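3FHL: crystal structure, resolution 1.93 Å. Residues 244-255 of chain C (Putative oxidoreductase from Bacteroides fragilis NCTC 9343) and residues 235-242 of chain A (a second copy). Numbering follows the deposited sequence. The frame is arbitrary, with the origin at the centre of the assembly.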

ATOM      1  N   PHE C 244      -4.362   9.706  -2.813  1.00 20.90           N
ATOM      2  CA  PHE C 244      -3.370   9.562  -3.872  1.00 24.15           C
ATOM      3  C   PHE C 244      -1.980   9.758  -3.317  1.00 24.71           C
ATOM      4  O   PHE C 244      -1.747  10.637  -2.479  1.00 25.78           O
ATOM      5  CB  PHE C 244      -3.583  10.585  -4.995  1.00 24.52           C
ATOM      6  CG  PHE C 244      -4.747  10.270  -5.909  1.00 26.56           C
ATOM      7  CD1 PHE C 244      -5.920  11.020  -5.839  1.00 27.58           C
ATOM      8  CD2 PHE C 244      -4.671   9.231  -6.841  1.00 22.88           C
ATOM      9  CE1 PHE C 244      -7.015  10.728  -6.690  1.00 28.63           C
ATOM     10  CE2 PHE C 244      -5.749   8.941  -7.678  1.00 25.10           C
ATOM     11  CZ  PHE C 244      -6.919   9.685  -7.607  1.00 25.95           C
ATOM     12  N   ALA C 245      -1.045   8.946  -3.796  1.00 26.50           N
ATOM     13  CA  ALA C 245       0.366   9.236  -3.587  1.00 24.98           C
ATOM     14  C   ALA C 245       1.033   8.965  -4.910  1.00 26.48           C
ATOM     15  O   ALA C 245       0.987   7.849  -5.406  1.00 23.79           O
ATOM     16  CB  ALA C 245       0.969   8.354  -2.486  1.00 25.75           C
ATOM     17  N   LEU C 246       1.616  10.004  -5.488  1.00 22.79           N
ATOM     18  CA  LEU C 246       2.315   9.872  -6.756  1.00 28.60           C
ATOM     19  C   LEU C 246       3.759  10.241  -6.534  1.00 30.06           C
ATOM     20  O   LEU C 246       4.042  11.144  -5.766  1.00 28.30           O
ATOM     21  CB  LEU C 246       1.691  10.791  -7.815  1.00 27.49           C
ATOM     22  CG  LEU C 246       0.429  10.268  -8.518  1.00 28.24           C
ATOM     23  CD1 LEU C 246      -0.776  10.337  -7.630  1.00 29.52           C
ATOM     24  CD2 LEU C 246       0.180  11.099  -9.766  1.00 33.52           C
ATOM     25  N   HIS C 247       4.662   9.544  -7.217  1.00 27.32           N
ATOM     26  CA  HIS C 247       6.085   9.797  -7.051  1.00 29.40           C
ATOM     27  C   HIS C 247       6.694   9.910  -8.422  1.00 26.49           C
ATOM     28  O   HIS C 247       6.402   9.105  -9.294  1.00 25.20           O
ATOM     29  CB  HIS C 247       6.764   8.652  -6.250  1.00 28.03           C
ATOM     30  CG  HIS C 247       6.262   8.526  -4.838  1.00 24.26           C
ATOM     31  ND1 HIS C 247       6.437   9.515  -3.896  1.00 26.00           N
ATOM     32  CD2 HIS C 247       5.571   7.539  -4.221  1.00 22.18           C
ATOM     33  CE1 HIS C 247       5.864   9.151  -2.763  1.00 24.81           C
ATOM     34  NE2 HIS C 247       5.337   7.950  -2.930  1.00 28.51           N
ATOM     35  N   GLY C 248       7.543  10.916  -8.604  1.00 30.49           N
ATOM     36  CA  GLY C 248       8.287  11.060  -9.846  1.00 29.96           C
ATOM     37  C   GLY C 248       9.750  11.311  -9.573  1.00 28.38           C
ATOM     38  O   GLY C 248      10.179  11.342  -8.405  1.00 28.17           O
ATOM     39  N   THR C 249      10.515  11.497 -10.643  1.00 30.95           N
ATOM     40  CA  THR C 249      11.960  11.772 -10.542  1.00 31.44           C
ATOM     41  C   THR C 249      12.282  13.051  -9.771  1.00 32.27           C
ATOM     42  O   THR C 249      13.299  13.125  -9.085  1.00 31.93           O
ATOM     43  CB  THR C 249      12.647  11.825 -11.941  1.00 35.46           C
ATOM     44  OG1 THR C 249      11.964  12.770 -12.792  1.00 31.71           O
ATOM     45  CG2 THR C 249      12.612  10.445 -12.592  1.00 29.52           C
ATOM     46  N   LEU C 250      11.400  14.042  -9.863  1.00 32.13           N
ATOM     47  CA  LEU C 250      11.643  15.348  -9.262  1.00 29.34           C
ATOM     48  C   LEU C 250      10.898  15.556  -7.950  1.00 29.86           C
ATOM     49  O   LEU C 250      11.202  16.479  -7.187  1.00 28.42           O
ATOM     50  CB  LEU C 250      11.265  16.479 -10.247  1.00 32.18           C
ATOM     51  CG  LEU C 250      12.173  16.681 -11.475  1.00 38.53           C
ATOM     52  CD1 LEU C 250      11.755  17.927 -12.263  1.00 37.60           C
ATOM     53  CD2 LEU C 250      13.636  16.793 -11.065  1.00 38.25           C
ATOM     54  N   GLY C 251       9.898  14.729  -7.702  1.00 27.90           N
ATOM     55  CA  GLY C 251       9.090  14.942  -6.521  1.00 29.07           C
ATOM     56  C   GLY C 251       7.857  14.093  -6.389  1.00 29.93           C
ATOM     57  O   GLY C 251       7.641  13.174  -7.166  1.00 27.54           O
ATOM     58  N   SER C 252       7.052  14.434  -5.389  1.00 25.24           N
ATOM     59  CA  SER C 252       5.893  13.662  -4.994  1.00 29.32           C
ATOM     60  C   SER C 252       4.683  14.544  -4.744  1.00 26.44           C
ATOM     61  O   SER C 252       4.817  15.722  -4.429  1.00 27.68           O
ATOM     62  CB  SER C 252       6.204  12.872  -3.716  1.00 26.51           C
ATOM     63  OG  SER C 252       7.329  12.010  -3.922  1.00 30.09           O
ATOM     64  N   TYR C 253       3.510  13.941  -4.883  1.00 28.79           N
ATOM     65  CA  TYR C 253       2.248  14.563  -4.544  1.00 28.05           C
ATOM     66  C   TYR C 253       1.447  13.580  -3.699  1.00 31.13           C
ATOM     67  O   TYR C 253       1.287  12.418  -4.080  1.00 26.76           O
ATOM     68  CB  TYR C 253       1.465  14.908  -5.820  1.00 27.22           C
ATOM     69  CG  TYR C 253       0.101  15.501  -5.563  1.00 24.75           C
ATOM     70  CD1 TYR C 253      -0.032  16.812  -5.071  1.00 28.27           C
ATOM     71  CD2 TYR C 253      -1.052  14.770  -5.825  1.00 28.55           C
ATOM     72  CE1 TYR C 253      -1.280  17.361  -4.837  1.00 29.15           C
ATOM     73  CE2 TYR C 253      -2.311  15.310  -5.602  1.00 23.52           C
ATOM     74  CZ  TYR C 253      -2.417  16.604  -5.114  1.00 26.11           C
ATOM     75  OH  TYR C 253      -3.667  17.117  -4.899  1.00 33.43           O
ATOM     76  N   VAL C 254       0.951  14.055  -2.556  1.00 26.46           N
ATOM     77  CA  VAL C 254       0.203  13.230  -1.609  1.00 27.53           C
ATOM     78  C   VAL C 254      -1.077  13.945  -1.170  1.00 29.15           C
ATOM     79  O   VAL C 254      -1.030  15.055  -0.637  1.00 28.51           O
ATOM     80  CB  VAL C 254       1.054  12.896  -0.332  1.00 27.66           C
ATOM     81  CG1 VAL C 254       0.325  11.916   0.527  1.00 30.43           C
ATOM     82  CG2 VAL C 254       2.430  12.319  -0.696  1.00 31.17           C
ATOM     83  N   LYS C 255      -2.213  13.279  -1.350  1.00 26.99           N
ATOM     84  CA  LYS C 255      -3.520  13.855  -1.075  1.00 24.85           C
ATOM     85  C   LYS C 255      -4.328  12.942  -0.146  1.00 26.73           C
ATOM     86  O   LYS C 255      -4.311  11.730  -0.303  1.00 26.22           O
ATOM     87  CB  LYS C 255      -4.263  14.032  -2.418  1.00 28.45           C
ATOM     88  CG  LYS C 255      -5.706  14.530  -2.335  1.00 31.40           C
ATOM     89  CD  LYS C 255      -5.766  16.044  -2.413  1.00 34.00           C
ATOM     90  CE  LYS C 255      -7.171  16.576  -2.711  1.00 26.26           C
ATOM     91  NZ  LYS C 255      -8.137  16.320  -1.608  1.00 28.49           N
TER
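Chain A 235-242: YLMREAEP

Residues 244-255 of chain C form a β-hairpin, with one strand at 244-248, a turn through Thr C249 and Leu C250, and a return strand that runs to Lys C255, the last residue of the stretch. Backbone hydrogen bonds tie the two arms together, among them Leu C246 N to Tyr C253 O at 2.8 Å and Gly C248 N to Gly C251 O at 2.7 Å. Residues 235-242 of chain A, a second copy of the protein, have no regular helix or strand. They lie across one side of the hairpin as an irregular segment, and the two stretches together bury 493 Å². The register gives the direction: Leu A236 lies near the turn, with its CA 6.3 Å from Thr C249 CA, and Glu A241 lies toward the start of the first strand, its CA 8.6 Å from Ala C245 CA. Chain A thus runs against the first strand and in the same general sense as the return strand.

Side chains alternate along the first strand. Phe C244 is out of reach and Leu C246 points away, whereas Ala C245 points toward chain A and makes a loose contact, CB to Glu A241 OE2 at 4.4 Å. His C247 is the centre of the interface. Its rotamer is m, with chi2 at -64°, and its NE2 donates a hydrogen bond to Glu A241 OE2 at 2.8 Å; the glutamate CA-to-CB bond points sideways, but the end of the side chain comes nearer to reach the ring. On the other ring nitrogen, His C247 ND1 is hydrogen-bonded to Ser C252 OG at 2.6 Å, linking the two arms of the hairpin. Met A237 covers one ring face, its CG 4.0 Å from the centroid of the His C247 ring and 8° off the normal, a CH-pi contact. At the ring edge, His C247 CE1 lies 3.1 Å from Glu A239 O, an oxygen buried here without a polar partner.

At Gly C248 the carbonyl O accepts a hydrogen bond from water 1 at 2.9 Å; the same water accepts from Arg A238 N at 2.9 Å, bridging the chains. In the turn, Thr C249 points away, yet its CG2 still comes within 4.2 Å of Leu A236 CD1. Leu C250 also points away and contributes its backbone instead: its O accepts a hydrogen bond from Arg A238 NH1 at 2.9 Å, near the guanidinium plane, reached by an arginine with chi1 to chi3 all t. At the root of that extended side chain, Gly C251 CA packs 3.8 Å from Arg A238 CB.

On the return strand Ser C252 points toward chain A, and its OG accepts a nearly straight hydrogen bond from Glu A239 N at 3.1 Å (172°). One hydroxyl thus joins the histidine ring to the chain A backbone. Tyr C253 points away, while Val C254 turns toward chain A and sets its CG2 3.7 Å from Glu A239 CG, against the aliphatic part of a side chain whose end leads away. Lys C255, like Phe C244, lies beyond reach.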

ATOM      1  N   TYR A 235      14.040   4.508  -4.015  1.00 31.35           N
ATOM      2  CA  TYR A 235      14.891   5.696  -4.012  1.00 31.00           C
ATOM      3  C   TYR A 235      14.224   6.912  -4.656  1.00 33.04           C
ATOM      4  O   TYR A 235      14.859   7.952  -4.792  1.00 32.30           O
ATOM      5  CB  TYR A 235      16.238   5.428  -4.697  1.00 36.40           C
ATOM      6  CG  TYR A 235      17.248   4.760  -3.798  1.00 38.97           C
ATOM      7  CD1 TYR A 235      17.648   5.358  -2.603  1.00 46.12           C
ATOM      8  CD2 TYR A 235      17.811   3.533  -4.143  1.00 42.83           C
ATOM      9  CE1 TYR A 235      18.572   4.742  -1.761  1.00 51.01           C
ATOM     10  CE2 TYR A 235      18.752   2.912  -3.314  1.00 54.13           C
ATOM     11  CZ  TYR A 235      19.122   3.518  -2.123  1.00 50.94           C
ATOM     12  OH  TYR A 235      20.047   2.904  -1.293  1.00 52.77           O
ATOM     13  N   LEU A 236      12.961   6.780  -5.057  1.00 25.89           N
ATOM     14  CA  LEU A 236      12.208   7.937  -5.558  1.00 29.14           C
ATOM     15  C   LEU A 236      10.921   8.171  -4.773  1.00 27.92           C
ATOM     16  O   LEU A 236       9.813   8.021  -5.297  1.00 28.83           O
ATOM     17  CB  LEU A 236      11.936   7.815  -7.060  1.00 31.77           C
ATOM     18  CG  LEU A 236      13.158   7.930  -7.985  1.00 28.87           C
ATOM     19  CD1 LEU A 236      12.718   7.707  -9.429  1.00 32.25           C
ATOM     20  CD2 LEU A 236      13.871   9.277  -7.830  1.00 29.03           C
ATOM     21  N   MET A 237      11.080   8.533  -3.509  1.00 29.83           N
ATOM     22  CA  MET A 237       9.953   8.940  -2.677  1.00 30.62           C
ATOM     23  C   MET A 237      10.318  10.251  -1.997  1.00 29.94           C
ATOM     24  O   MET A 237      10.683  10.264  -0.813  1.00 31.15           O
ATOM     25  CB  MET A 237       9.594   7.878  -1.624  1.00 31.27           C
ATOM     26  CG  MET A 237       9.013   6.580  -2.161  1.00 31.57           C
ATOM     27  SD  MET A 237       8.448   5.407  -0.879  1.00 21.20           S
ATOM     28  CE  MET A 237       7.677   4.182  -1.918  1.00 34.27           C
ATOM     29  N   ARG A 238      10.214  11.362  -2.731  1.00 26.99           N
ATOM     30  CA  ARG A 238      10.548  12.670  -2.154  1.00 29.23           C
ATOM     31  C   ARG A 238       9.650  13.033  -0.975  1.00 27.66           C
ATOM     32  O   ARG A 238      10.107  13.631   0.006  1.00 31.23           O
ATOM     33  CB  ARG A 238      10.557  13.789  -3.202  1.00 30.21           C
ATOM     34  CG  ARG A 238      11.329  15.004  -2.721  1.00 37.97           C
ATOM     35  CD  ARG A 238      11.703  15.925  -3.839  1.00 35.43           C
ATOM     36  NE  ARG A 238      12.771  16.817  -3.412  1.00 39.72           N
ATOM     37  CZ  ARG A 238      13.579  17.469  -4.244  1.00 46.15           C
ATOM     38  NH1 ARG A 238      13.440  17.331  -5.560  1.00 43.00           N
ATOM     39  NH2 ARG A 238      14.534  18.250  -3.758  1.00 46.12           N
ATOM     40  N   GLU A 239       8.373  12.661  -1.061  1.00 27.82           N
ATOM     41  CA  GLU A 239       7.533  12.658   0.126  1.00 28.20           C
ATOM     42  C   GLU A 239       7.423  11.211   0.619  1.00 28.20           C
ATOM     43  O   GLU A 239       6.934  10.337  -0.102  1.00 28.34           O
ATOM     44  CB  GLU A 239       6.164  13.271  -0.146  1.00 27.90           C
ATOM     45  CG  GLU A 239       5.354  13.585   1.114  1.00 36.10           C
ATOM     46  CD  GLU A 239       6.014  14.594   2.060  1.00 36.78           C
ATOM     47  OE1 GLU A 239       6.881  15.404   1.629  1.00 39.25           O
ATOM     48  OE2 GLU A 239       5.633  14.580   3.254  1.00 39.24           O
ATOM     49  N   ALA A 240       7.911  10.959   1.834  1.00 27.56           N
ATOM     50  CA  ALA A 240       8.028   9.586   2.360  1.00 29.60           C
ATOM     51  C   ALA A 240       6.691   8.912   2.621  1.00 28.39           C
ATOM     52  O   ALA A 240       5.750   9.550   3.087  1.00 34.37           O
ATOM     53  CB  ALA A 240       8.857   9.580   3.628  1.00 34.30           C
ATOM     54  N   GLU A 241       6.616   7.614   2.325  1.00 23.34           N
ATOM     55  CA  GLU A 241       5.538   6.771   2.827  1.00 28.92           C
ATOM     56  C   GLU A 241       5.898   6.299   4.259  1.00 30.85           C
ATOM     57  O   GLU A 241       7.053   6.419   4.666  1.00 29.17           O
ATOM     58  CB  GLU A 241       5.288   5.614   1.861  1.00 30.47           C
ATOM     59  CG  GLU A 241       4.529   6.100   0.644  1.00 27.77           C
ATOM     60  CD  GLU A 241       4.530   5.146  -0.517  1.00 30.94           C
ATOM     61  OE1 GLU A 241       4.652   3.915  -0.340  1.00 25.20           O
ATOM     62  OE2 GLU A 241       4.378   5.651  -1.636  1.00 31.65           O
ATOM     63  N   PRO A 242       4.916   5.813   5.038  1.00 29.54           N
ATOM     64  CA  PRO A 242       5.255   5.502   6.432  1.00 29.65           C
ATOM     65  C   PRO A 242       6.273   4.377   6.597  1.00 26.61           C
ATOM     66  O   PRO A 242       6.249   3.411   5.842  1.00 27.77           O
ATOM     67  CB  PRO A 242       3.919   5.052   7.030  1.00 24.29           C
ATOM     68  CG  PRO A 242       2.882   5.577   6.104  1.00 28.73           C
ATOM     69  CD  PRO A 242       3.488   5.558   4.756  1.00 29.59           C
TER
HETATM   70  O   HOH W   1       9.609  11.329  -5.579  1.00 29.10           O